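Local atomic coordinates of Dot/Icm T4SS effector (Legionella pneumophila, PDB entry 6VVE), a protein that acts as a translocated Legionella effector kinase that binds ADP with manganese and is switched on by inositol hexakisphosphate from the host cell. Residues N32-A37 and M51-K56; N10-T15 and I28-N33; E89-K94 and Y142-K147. One frame throughout, in Å; residues are numbered along the deposited sequence.

Contact 1 of 3, residues N32-A37 and M51-K56; sequences NNEVYA and MWKSHK. With IHP (inositol hexakisphosphate), chain B.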
# COMPACT_ATOMS: atom_id res chain seq x y z
N ASN A 32 11.15 3.16 -23.79
CA ASN A 32 11.62 1.79 -23.95
C ASN A 32 10.70 0.80 -23.23
O ASN A 32 11.10 0.07 -22.32
CB ASN A 32 13.06 1.64 -23.46
CG ASN A 32 14.06 2.30 -24.40
OD1 ASN A 32 13.78 2.50 -25.58
ND2 ASN A 32 15.24 2.62 -23.88
N ASN A 33 9.44 0.80 -23.65
CA ASN A 33 8.44 -0.15 -23.17
C ASN A 33 8.26 -0.08 -21.66
O ASN A 33 8.01 -1.09 -21.00
CB ASN A 33 8.80 -1.59 -23.58
CG ASN A 33 8.94 -1.75 -25.08
OD1 ASN A 33 7.95 -1.74 -25.81
ND2 ASN A 33 10.17 -1.90 -25.54
N GLU A 34 8.40 1.12 -21.09
CA GLU A 34 8.19 1.34 -19.67
C GLU A 34 7.55 2.71 -19.48
O GLU A 34 8.02 3.70 -20.05
CB GLU A 34 9.52 1.27 -18.89
CG GLU A 34 10.27 -0.04 -19.04
CD GLU A 34 9.53 -1.21 -18.42
OE1 GLU A 34 8.55 -0.97 -17.67
OE2 GLU A 34 9.92 -2.37 -18.69
N VAL A 35 6.49 2.76 -18.69
CA VAL A 35 5.78 4.00 -18.40
C VAL A 35 6.26 4.53 -17.06
O VAL A 35 6.14 3.85 -16.03
CB VAL A 35 4.26 3.79 -18.40
CG1 VAL A 35 3.54 5.02 -17.87
CG2 VAL A 35 3.77 3.45 -19.80
N TYR A 36 6.82 5.74 -17.07
CA TYR A 36 7.38 6.38 -15.90
C TYR A 36 6.57 7.61 -15.51
O TYR A 36 5.91 8.25 -16.35
CB TYR A 36 8.83 6.82 -16.14
CG TYR A 36 9.80 5.72 -16.51
CD1 TYR A 36 9.95 5.32 -17.83
CD2 TYR A 36 10.57 5.09 -15.54
CE1 TYR A 36 10.83 4.33 -18.17
CE2 TYR A 36 11.46 4.09 -15.88
CZ TYR A 36 11.59 3.71 -17.19
OH TYR A 36 12.47 2.71 -17.54
N ALA A 37 6.65 7.97 -14.23
CA ALA A 37 6.19 9.26 -13.73
C ALA A 37 7.41 10.06 -13.30
O ALA A 37 8.23 9.57 -12.51
CB ALA A 37 5.22 9.08 -12.56
N MSE A 51 6.07 2.89 -13.40
CA MSE A 51 4.66 2.59 -13.15
C MSE A 51 4.26 1.20 -13.66
O MSE A 51 3.69 0.42 -12.91
CB MSE A 51 3.77 3.66 -13.80
CG MSE A 51 4.03 5.09 -13.32
SE MSE A 51 3.84 5.38 -11.39
CE MSE A 51 2.08 4.65 -11.10
N TRP A 52 4.57 0.88 -14.92
CA TRP A 52 4.28 -0.43 -15.47
C TRP A 52 5.02 -0.60 -16.79
O TRP A 52 5.59 0.35 -17.34
CB TRP A 52 2.77 -0.65 -15.66
CG TRP A 52 2.12 0.33 -16.60
CD1 TRP A 52 2.16 0.31 -17.97
CD2 TRP A 52 1.32 1.46 -16.24
NE1 TRP A 52 1.44 1.37 -18.48
CE2 TRP A 52 0.91 2.09 -17.43
CE3 TRP A 52 0.91 2.01 -15.02
CZ2 TRP A 52 0.12 3.24 -17.44
CZ3 TRP A 52 0.12 3.15 -15.03
CH2 TRP A 52 -0.26 3.75 -16.23
N LYS A 53 4.99 -1.84 -17.31
CA LYS A 53 5.60 -2.17 -18.59
C LYS A 53 4.56 -2.06 -19.69
O LYS A 53 3.40 -2.45 -19.50
CB LYS A 53 6.20 -3.58 -18.56
CG LYS A 53 6.95 -3.97 -19.83
CD LYS A 53 7.78 -5.24 -19.62
CE LYS A 53 8.56 -5.63 -20.87
NZ LYS A 53 9.82 -4.86 -21.03
N SER A 54 4.97 -1.54 -20.84
CA SER A 54 4.08 -1.25 -21.95
C SER A 54 4.40 -2.13 -23.15
O SER A 54 5.56 -2.44 -23.41
CB SER A 54 4.18 0.23 -22.35
OG SER A 54 3.63 0.47 -23.64
N HIS A 55 3.35 -2.52 -23.88
CA HIS A 55 3.49 -3.26 -25.13
C HIS A 55 3.01 -2.44 -26.33
O HIS A 55 2.68 -3.02 -27.37
CB HIS A 55 2.72 -4.58 -25.05
CG HIS A 55 3.33 -5.57 -24.12
ND1 HIS A 55 3.75 -6.82 -24.53
CD2 HIS A 55 3.60 -5.51 -22.79
CE1 HIS A 55 4.25 -7.48 -23.50
NE2 HIS A 55 4.17 -6.71 -22.43
N LYS A 56 2.96 -1.12 -26.20
CA LYS A 56 2.52 -0.25 -27.28
C LYS A 56 3.23 -0.57 -28.59
O LYS A 56 4.42 -0.85 -28.61
CB LYS A 56 2.76 1.22 -26.89
CG LYS A 56 2.88 2.20 -28.05
CD LYS A 56 1.64 2.20 -28.93
CE LYS A 56 1.61 3.43 -29.83
NZ LYS A 56 0.32 4.17 -29.70
C1 IHP B . -1.23 0.56 -24.92
C2 IHP B . -1.68 0.69 -26.39
C3 IHP B . -2.67 1.84 -26.57
C4 IHP B . -2.07 3.16 -26.07
C5 IHP B . -1.74 3.05 -24.57
C6 IHP B . -0.79 1.89 -24.29
O11 IHP B . -0.12 -0.32 -24.85
P1 IHP B . -0.34 -1.80 -24.21
O21 IHP B . 0.81 -2.12 -23.28
O31 IHP B . -1.65 -1.86 -23.46
O41 IHP B . -0.37 -2.83 -25.33
O12 IHP B . -2.28 -0.53 -26.75
P2 IHP B . -1.77 -1.29 -28.12
O22 IHP B . -0.54 -0.61 -28.66
O32 IHP B . -1.45 -2.72 -27.79
O42 IHP B . -2.87 -1.24 -29.15
O13 IHP B . -3.81 1.55 -25.81
P3 IHP B . -5.31 1.77 -26.44
O23 IHP B . -5.21 1.99 -27.94
O33 IHP B . -6.14 0.53 -26.16
O43 IHP B . -5.97 2.97 -25.80
O14 IHP B . -2.99 4.19 -26.27
P4 IHP B . -2.43 5.56 -27.01
O24 IHP B . -1.94 5.24 -28.39
O34 IHP B . -1.26 6.11 -26.20
O44 IHP B . -3.53 6.58 -27.09
O15 IHP B . -1.14 4.23 -24.15
P5 IHP B . -1.95 5.21 -23.12
O25 IHP B . -1.59 6.65 -23.41
O35 IHP B . -3.44 5.03 -23.28
O45 IHP B . -1.56 4.86 -21.70
O16 IHP B . -0.72 1.69 -22.89
P6 IHP B . 0.67 2.05 -22.09
O26 IHP B . 1.07 0.89 -21.21
O36 IHP B . 1.77 2.34 -23.08
O46 IHP B . 0.43 3.28 -21.24
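Val35 and Trp52 form an antiparallel hydrogen-bonded pair between strands 34-37 and 51-53, whose axes approach to 4.8 Å, and Met51 joins Trp52 opposite Val35 to make a classic beta bulge. Val35 N gives its hydrogen to Trp52 O at 2.9 Å, while Val35 O takes one from Met51 N at 2.8 Å. Past the strand ends, Ser54 N bonds to Asn33 O, standing above that carbonyl's plane.

The side chains divide by face. Val35 lies beside the indole and points the same way, its CB over the five-membered ring of Trp52, 3.9 Å from the centroid, in a CH-pi contact displaced toward the rim. The indole edge carries Trp52 NE1 to inositol hexakisphosphate, where it bonds O26 at 2.8 Å. Ser54 OG, 2.7 Å from O36 of the same ligand, also accepts from Lys56 N in an ST turn, and His55 N reaches ligand O21 at 2.6 Å. One short run of chain thus supplies a ring N-H, a hydroxyl and a backbone N-H to the phosphates. On the other face Glu34 OE2 and Lys53 NZ make a weak salt bridge at 3.4 Å, the two side chains meeting at a slant.

Strands 34-41 and 44-53 form the beta hairpin to which both segments belong. Strand 26-30 borders it, with Ile28 against Val35 and Ala37, while helix 102-121 meets Ala37 through Ile113 and Met51 through Gln116.

Contact 2 of 3, residues N10-T15 and I28-N33; sequences NGTDLT and IYRYNN. With IHP (inositol hexakisphosphate), chain B.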
# COMPACT_ATOMS: atom_id res chain seq x y z
N ASN A 10 12.72 12.32 -22.89
CA ASN A 10 12.71 12.32 -24.35
C ASN A 10 11.79 11.26 -24.93
O ASN A 10 11.65 11.18 -26.16
CB ASN A 10 14.13 12.10 -24.88
CG ASN A 10 14.99 13.34 -24.78
OD1 ASN A 10 14.47 14.46 -24.75
ND2 ASN A 10 16.30 13.16 -24.72
N GLY A 11 11.15 10.45 -24.08
CA GLY A 11 10.20 9.46 -24.56
C GLY A 11 8.90 10.08 -25.02
O GLY A 11 8.86 11.26 -25.36
N THR A 12 7.83 9.29 -25.02
CA THR A 12 6.52 9.75 -25.47
C THR A 12 5.75 10.31 -24.28
O THR A 12 5.55 9.61 -23.28
CB THR A 12 5.74 8.62 -26.13
OG1 THR A 12 6.54 7.99 -27.14
CG2 THR A 12 4.46 9.15 -26.77
N ASP A 13 5.30 11.55 -24.40
CA ASP A 13 4.59 12.23 -23.32
C ASP A 13 3.14 11.76 -23.30
O ASP A 13 2.37 12.07 -24.21
CB ASP A 13 4.68 13.74 -23.51
CG ASP A 13 4.13 14.52 -22.33
OD1 ASP A 13 3.36 13.94 -21.53
OD2 ASP A 13 4.45 15.72 -22.22
N LEU A 14 2.77 11.02 -22.25
CA LEU A 14 1.41 10.54 -22.06
C LEU A 14 0.63 11.36 -21.04
O LEU A 14 -0.50 10.99 -20.68
CB LEU A 14 1.42 9.07 -21.63
CG LEU A 14 2.32 8.11 -22.40
CD1 LEU A 14 2.20 6.71 -21.81
CD2 LEU A 14 1.98 8.09 -23.88
N THR A 15 1.21 12.46 -20.55
CA THR A 15 0.60 13.20 -19.45
C THR A 15 -0.86 13.56 -19.69
O THR A 15 -1.66 13.39 -18.75
CB THR A 15 1.43 14.47 -19.17
OG1 THR A 15 2.82 14.12 -19.00
CG2 THR A 15 0.94 15.17 -17.92
N ILE A 28 4.11 12.14 -17.39
CA ILE A 28 4.09 10.71 -17.65
C ILE A 28 4.74 10.46 -19.01
O ILE A 28 4.34 11.08 -20.01
CB ILE A 28 2.66 10.14 -17.63
CG1 ILE A 28 1.96 10.49 -16.32
CG2 ILE A 28 2.70 8.63 -17.85
CD1 ILE A 28 2.62 9.91 -15.09
N TYR A 29 5.73 9.57 -19.04
CA TYR A 29 6.46 9.26 -20.26
C TYR A 29 6.53 7.76 -20.46
O TYR A 29 6.72 7.00 -19.50
CB TYR A 29 7.90 9.82 -20.22
CG TYR A 29 7.99 11.32 -20.07
CD1 TYR A 29 7.79 12.15 -21.17
CD2 TYR A 29 8.30 11.90 -18.85
CE1 TYR A 29 7.90 13.53 -21.05
CE2 TYR A 29 8.41 13.27 -18.72
CZ TYR A 29 8.20 14.08 -19.83
OH TYR A 29 8.30 15.44 -19.69
N ARG A 30 6.40 7.34 -21.72
CA ARG A 30 6.69 5.97 -22.13
C ARG A 30 8.09 5.97 -22.75
O ARG A 30 8.33 6.65 -23.75
CB ARG A 30 5.66 5.45 -23.12
CG ARG A 30 5.78 3.95 -23.39
CD ARG A 30 4.71 3.44 -24.38
NE ARG A 30 4.41 4.40 -25.43
CZ ARG A 30 3.22 4.97 -25.62
NH1 ARG A 30 2.19 4.66 -24.86
NH2 ARG A 30 3.07 5.84 -26.60
N TYR A 31 9.00 5.20 -22.15
CA TYR A 31 10.38 5.14 -22.62
C TYR A 31 10.84 3.69 -22.61
O TYR A 31 10.92 3.06 -21.55
CB TYR A 31 11.30 6.00 -21.74
CG TYR A 31 12.78 5.75 -21.96
CD1 TYR A 31 13.41 6.20 -23.11
CD2 TYR A 31 13.53 5.07 -21.01
CE1 TYR A 31 14.76 5.97 -23.31
CE2 TYR A 31 14.88 4.84 -21.21
CZ TYR A 31 15.49 5.30 -22.36
OH TYR A 31 16.84 5.07 -22.55
N ASN A 32 11.15 3.16 -23.79
CA ASN A 32 11.62 1.79 -23.95
C ASN A 32 10.70 0.80 -23.23
O ASN A 32 11.10 0.07 -22.32
CB ASN A 32 13.06 1.64 -23.46
CG ASN A 32 14.06 2.30 -24.40
OD1 ASN A 32 13.78 2.50 -25.58
ND2 ASN A 32 15.24 2.62 -23.88
N ASN A 33 9.44 0.80 -23.65
CA ASN A 33 8.44 -0.15 -23.17
C ASN A 33 8.26 -0.08 -21.66
O ASN A 33 8.01 -1.09 -21.00
CB ASN A 33 8.80 -1.59 -23.58
CG ASN A 33 8.94 -1.75 -25.08
OD1 ASN A 33 7.95 -1.74 -25.81
ND2 ASN A 33 10.17 -1.90 -25.54
C1 IHP B . -1.23 0.56 -24.92
C2 IHP B . -1.68 0.69 -26.39
C3 IHP B . -2.67 1.84 -26.57
C4 IHP B . -2.07 3.16 -26.07
C5 IHP B . -1.74 3.05 -24.57
C6 IHP B . -0.79 1.89 -24.29
O11 IHP B . -0.12 -0.32 -24.85
P1 IHP B . -0.34 -1.80 -24.21
O21 IHP B . 0.81 -2.12 -23.28
O31 IHP B . -1.65 -1.86 -23.46
O41 IHP B . -0.37 -2.83 -25.33
O12 IHP B . -2.28 -0.53 -26.75
P2 IHP B . -1.77 -1.29 -28.12
O22 IHP B . -0.54 -0.61 -28.66
O32 IHP B . -1.45 -2.72 -27.79
O42 IHP B . -2.87 -1.24 -29.15
O13 IHP B . -3.81 1.55 -25.81
P3 IHP B . -5.31 1.77 -26.44
O23 IHP B . -5.21 1.99 -27.94
O33 IHP B . -6.14 0.53 -26.16
O43 IHP B . -5.97 2.97 -25.80
O14 IHP B . -2.99 4.19 -26.27
P4 IHP B . -2.43 5.56 -27.01
O24 IHP B . -1.94 5.24 -28.39
O34 IHP B . -1.26 6.11 -26.20
O44 IHP B . -3.53 6.58 -27.09
O15 IHP B . -1.14 4.23 -24.15
P5 IHP B . -1.95 5.21 -23.12
O25 IHP B . -1.59 6.65 -23.41
O35 IHP B . -3.44 5.03 -23.28
O45 IHP B . -1.56 4.86 -21.70
O16 IHP B . -0.72 1.69 -22.89
P6 IHP B . 0.67 2.05 -22.09
O26 IHP B . 1.07 0.89 -21.21
O36 IHP B . 1.77 2.34 -23.08
O46 IHP B . 0.43 3.28 -21.24
O HOH W 1 5.85 5.56 -27.80
O HOH W 2 7.11 16.75 -21.41
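Thr12 and Arg30 pair in antiparallel, hydrogen-bonded fashion, with Thr12 N to Arg30 O at 3.0 Å and Arg30 N to Thr12 O at 2.9 Å, so that the short strand 12-13 edges the four-stranded antiparallel sheet beside strand 26-30. One residue on, Asp13 and Tyr29 make a non-hydrogen-bonded pair, and Leu14 N then bonds to Ile28 O.

An Asx turn follows the pair. Asp13 OD1 accepts from Thr15 N, which meets it nearly along the C-O axis, and from Thr15 OG1 on the syn side. That hydroxyl oxygen also takes the N-H of Ile28 at 2.9 Å, replacing the backbone of 10-15 as acceptor.

On the face shared by Thr12 and Arg30, the two side chains run alongside each other, Thr12 CG2 lying 3.6 Å from Arg30 NH2. Leu14 comes in at about a right angle and lays CD2 over one face of the guanidinium, 3.6 Å from NH1. The Arg30 chain bends at chi3 (36°), which turns NE out of the line of the extended carbons before it, and NH1 donates to O36 of inositol hexakisphosphate at 3.0 Å. The sheet edge thus contributes a cation to the ligand pocket, backed by leucine carbon; its charge probably helps offset that of the phosphates.

Across the other face the Tyr29 ring crosses Asp13 obliquely, its plane 49° from the carboxylate. A water joins their ends, donating to Asp13 OD2 and lying 2.5 Å from Tyr29 OH.

Contact 3 of 3, residues E89-K94 and Y142-K147; sequences EDKAMK and YFYMPK. With IHP (inositol hexakisphosphate), chain B; ADP (adenosine-5'-diphosphate), chain C.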
# COMPACT_ATOMS: atom_id res chain seq x y z
N GLU A 89 0.37 -9.27 -20.79
CA GLU A 89 0.94 -10.20 -19.83
C GLU A 89 1.57 -9.49 -18.63
O GLU A 89 1.80 -10.13 -17.59
CB GLU A 89 1.99 -11.09 -20.51
CG GLU A 89 3.32 -10.41 -20.78
CD GLU A 89 4.28 -11.28 -21.58
OE1 GLU A 89 4.24 -12.52 -21.42
OE2 GLU A 89 5.07 -10.72 -22.38
N ASP A 90 1.83 -8.19 -18.75
CA ASP A 90 2.51 -7.44 -17.71
C ASP A 90 1.65 -6.35 -17.08
O ASP A 90 2.10 -5.70 -16.12
CB ASP A 90 3.79 -6.78 -18.27
CG ASP A 90 4.77 -7.80 -18.81
OD1 ASP A 90 5.10 -8.76 -18.08
OD2 ASP A 90 5.22 -7.65 -19.97
N LYS A 91 0.43 -6.13 -17.58
CA LYS A 91 -0.37 -5.00 -17.14
C LYS A 91 -1.81 -5.41 -16.93
O LYS A 91 -2.42 -6.04 -17.80
CB LYS A 91 -0.30 -3.87 -18.18
CG LYS A 91 -1.07 -2.62 -17.79
CD LYS A 91 -0.81 -1.48 -18.76
CE LYS A 91 -1.41 -1.77 -20.13
NZ LYS A 91 -1.26 -0.62 -21.05
N ALA A 92 -2.35 -5.05 -15.76
CA ALA A 92 -3.75 -5.27 -15.42
C ALA A 92 -4.55 -3.99 -15.66
O ALA A 92 -4.00 -2.89 -15.71
CB ALA A 92 -3.89 -5.71 -13.96
N MSE A 93 -5.86 -4.15 -15.78
CA MSE A 93 -6.77 -3.05 -16.13
C MSE A 93 -8.09 -3.20 -15.38
O MSE A 93 -8.85 -4.14 -15.60
CB MSE A 93 -7.01 -3.05 -17.64
CG MSE A 93 -7.84 -1.89 -18.18
SE MSE A 93 -7.97 -2.03 -20.08
CE MSE A 93 -8.66 -0.36 -20.65
N LYS A 94 -8.37 -2.25 -14.49
CA LYS A 94 -9.53 -2.31 -13.61
C LYS A 94 -10.58 -1.29 -14.05
O LYS A 94 -10.26 -0.13 -14.29
CB LYS A 94 -9.12 -2.05 -12.15
CG LYS A 94 -10.26 -2.13 -11.15
CD LYS A 94 -9.72 -2.24 -9.73
CE LYS A 94 -10.85 -2.19 -8.71
NZ LYS A 94 -10.33 -2.36 -7.31
N TYR A 142 -10.35 3.83 -16.69
CA TYR A 142 -9.85 2.55 -16.22
C TYR A 142 -8.49 2.74 -15.59
O TYR A 142 -7.79 3.72 -15.87
CB TYR A 142 -9.78 1.52 -17.36
CG TYR A 142 -9.16 2.06 -18.62
CD1 TYR A 142 -7.78 2.10 -18.78
CD2 TYR A 142 -9.95 2.51 -19.67
CE1 TYR A 142 -7.21 2.59 -19.94
CE2 TYR A 142 -9.39 3.00 -20.83
CZ TYR A 142 -8.02 3.03 -20.97
OH TYR A 142 -7.45 3.51 -22.13
N PHE A 143 -8.11 1.78 -14.75
CA PHE A 143 -6.93 1.87 -13.90
C PHE A 143 -5.88 0.88 -14.40
O PHE A 143 -6.08 -0.33 -14.28
CB PHE A 143 -7.30 1.59 -12.44
CG PHE A 143 -6.21 1.89 -11.45
CD1 PHE A 143 -5.93 3.19 -11.07
CD2 PHE A 143 -5.48 0.86 -10.88
CE1 PHE A 143 -4.93 3.47 -10.16
CE2 PHE A 143 -4.48 1.13 -9.97
CZ PHE A 143 -4.20 2.43 -9.61
N TYR A 144 -4.78 1.40 -14.94
CA TYR A 144 -3.67 0.56 -15.36
C TYR A 144 -2.77 0.27 -14.16
O TYR A 144 -2.55 1.13 -13.30
CB TYR A 144 -2.84 1.23 -16.45
CG TYR A 144 -3.35 1.07 -17.87
CD1 TYR A 144 -4.08 -0.05 -18.26
CD2 TYR A 144 -3.07 2.03 -18.83
CE1 TYR A 144 -4.53 -0.20 -19.56
CE2 TYR A 144 -3.52 1.89 -20.14
CZ TYR A 144 -4.25 0.77 -20.49
OH TYR A 144 -4.69 0.63 -21.79
N MSE A 145 -2.22 -0.95 -14.13
CA MSE A 145 -1.27 -1.33 -13.08
C MSE A 145 -0.52 -2.60 -13.47
O MSE A 145 -0.98 -3.36 -14.29
CB MSE A 145 -1.99 -1.55 -11.75
CG MSE A 145 -3.01 -2.68 -11.80
SE MSE A 145 -4.00 -2.87 -10.13
CE MSE A 145 -5.71 -3.44 -10.92
N PRO A 146 0.65 -2.81 -12.87
CA PRO A 146 1.40 -4.04 -13.14
C PRO A 146 0.57 -5.26 -12.79
O PRO A 146 -0.08 -5.33 -11.74
CB PRO A 146 2.63 -3.93 -12.23
CG PRO A 146 2.78 -2.44 -11.95
CD PRO A 146 1.37 -1.89 -11.95
N LYS A 147 0.57 -6.24 -13.70
CA LYS A 147 -0.09 -7.51 -13.44
C LYS A 147 0.86 -8.41 -12.65
O LYS A 147 2.00 -8.64 -13.07
CB LYS A 147 -0.50 -8.19 -14.74
CG LYS A 147 -0.80 -9.68 -14.58
CD LYS A 147 -1.49 -10.25 -15.81
CE LYS A 147 -1.79 -11.75 -15.62
NZ LYS A 147 -0.54 -12.57 -15.58
C1 IHP B . -1.23 0.56 -24.92
C2 IHP B . -1.68 0.69 -26.39
C3 IHP B . -2.67 1.84 -26.57
C4 IHP B . -2.07 3.16 -26.07
C5 IHP B . -1.74 3.05 -24.57
C6 IHP B . -0.79 1.89 -24.29
O11 IHP B . -0.12 -0.32 -24.85
P1 IHP B . -0.34 -1.80 -24.21
O21 IHP B . 0.81 -2.12 -23.28
O31 IHP B . -1.65 -1.86 -23.46
O41 IHP B . -0.37 -2.83 -25.33
O12 IHP B . -2.28 -0.53 -26.75
P2 IHP B . -1.77 -1.29 -28.12
O22 IHP B . -0.54 -0.61 -28.66
O32 IHP B . -1.45 -2.72 -27.79
O42 IHP B . -2.87 -1.24 -29.15
O13 IHP B . -3.81 1.55 -25.81
P3 IHP B . -5.31 1.77 -26.44
O23 IHP B . -5.21 1.99 -27.94
O33 IHP B . -6.14 0.53 -26.16
O43 IHP B . -5.97 2.97 -25.80
O14 IHP B . -2.99 4.19 -26.27
P4 IHP B . -2.43 5.56 -27.01
O24 IHP B . -1.94 5.24 -28.39
O34 IHP B . -1.26 6.11 -26.20
O44 IHP B . -3.53 6.58 -27.09
O15 IHP B . -1.14 4.23 -24.15
P5 IHP B . -1.95 5.21 -23.12
O25 IHP B . -1.59 6.65 -23.41
O35 IHP B . -3.44 5.03 -23.28
O45 IHP B . -1.56 4.86 -21.70
O16 IHP B . -0.72 1.69 -22.89
P6 IHP B . 0.67 2.05 -22.09
O26 IHP B . 1.07 0.89 -21.21
O36 IHP B . 1.77 2.34 -23.08
O46 IHP B . 0.43 3.28 -21.24
PB ADP C . -11.34 -6.17 -4.23
O1B ADP C . -10.82 -6.48 -2.84
O2B ADP C . -11.96 -7.36 -4.92
O3B ADP C . -12.15 -4.89 -4.33
PA ADP C . -9.97 -5.71 -6.68
O1A ADP C . -8.89 -4.71 -6.98
O2A ADP C . -11.37 -5.48 -7.17
O3A ADP C . -9.99 -5.85 -5.07
O5' ADP C . -9.45 -7.12 -7.24
C5' ADP C . -10.34 -8.21 -7.45
C4' ADP C . -9.55 -9.40 -7.95
O4' ADP C . -8.90 -9.12 -9.20
C3' ADP C . -8.45 -9.86 -6.97
O3' ADP C . -8.89 -10.80 -6.02
C2' ADP C . -7.39 -10.46 -7.92
O2' ADP C . -7.60 -11.85 -8.08
C1' ADP C . -7.60 -9.72 -9.25
N9 ADP C . -6.54 -8.69 -9.37
C8 ADP C . -6.64 -7.42 -8.92
N7 ADP C . -5.49 -6.74 -9.16
C5 ADP C . -4.65 -7.58 -9.78
C6 ADP C . -3.28 -7.50 -10.31
N6 ADP C . -2.59 -6.35 -10.23
N1 ADP C . -2.74 -8.61 -10.88
C2 ADP C . -3.44 -9.77 -10.97
N3 ADP C . -4.69 -9.90 -10.50
C4 ADP C . -5.34 -8.87 -9.91
O HOH W 3 1.88 -12.53 -16.62
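Between the nucleotide site and the inositol hexakisphosphate pocket of this kinase, Lys91-Lys94 and Tyr142-Pro146 run antiparallel in the five-stranded sheet, typical of a kinase N-lobe, and serve one ligand from each face. Ala92 with Met145 and Lys94 with Phe143 are the hydrogen-bonded pairs.

Lys91 CE and NZ lie over one face of the Tyr144 ring, NZ in a cation-pi contact 3.5 Å from the centroid. The chain bends at chi3 (68°), which swings CE over the ring, and NZ bonds O31 of inositol hexakisphosphate at 2.7 Å and O26 at 2.8 Å. The opposite face of Tyr144 is met by CE1 of Tyr142. Met93, modelled as selenomethionine, runs alongside Tyr144 in a Met-aromatic contact, its selenium 3.9 Å from CE1 of that ring.

Ala92, Lys94 and Met145 face the nucleotide. Met145 packs CG against Ala92 CB at 3.8 Å and brings CE near N7 of the adenine, while Pro146 O accepts from adenine N6 at 3.1 Å, a bond of the sort a kinase hinge makes. Lys94, extended beyond CG, reaches out to bond O1A of the ADP alpha-phosphate through NZ at 2.8 Å; the same nitrogen forms a salt bridge with Asp207.

Two lysines three residues apart therefore serve different ligands. Lys91 lies between an electron-rich ring and two phosphate oxygens, which should stabilise its positive charge, and the paired strands place the two ligands on one sheet, consistent with inositol hexakisphosphate acting as activator.

Contact 2 opens first along the chain, contact 1 begins on its second segment, and contact 3 follows. Contacts 1 and 2 belong to one antiparallel sheet, their centres about 7 Å apart; they share Asn32 and Asn33, in the turn joining strand 26-30 to strand 34-41. Contact 3 lies in the second sheet, its centre about 11 Å from that of contact 1 and about 17 Å from that of contact 2. It touches contact 1, where His55 NE2 probably bonds Asp90 OD2 and Met51 packs on Pro146, but not contact 2. All three reach inositol hexakisphosphate, which thus bridges the two sheets, placing the activator beside the sheet that also binds ADP.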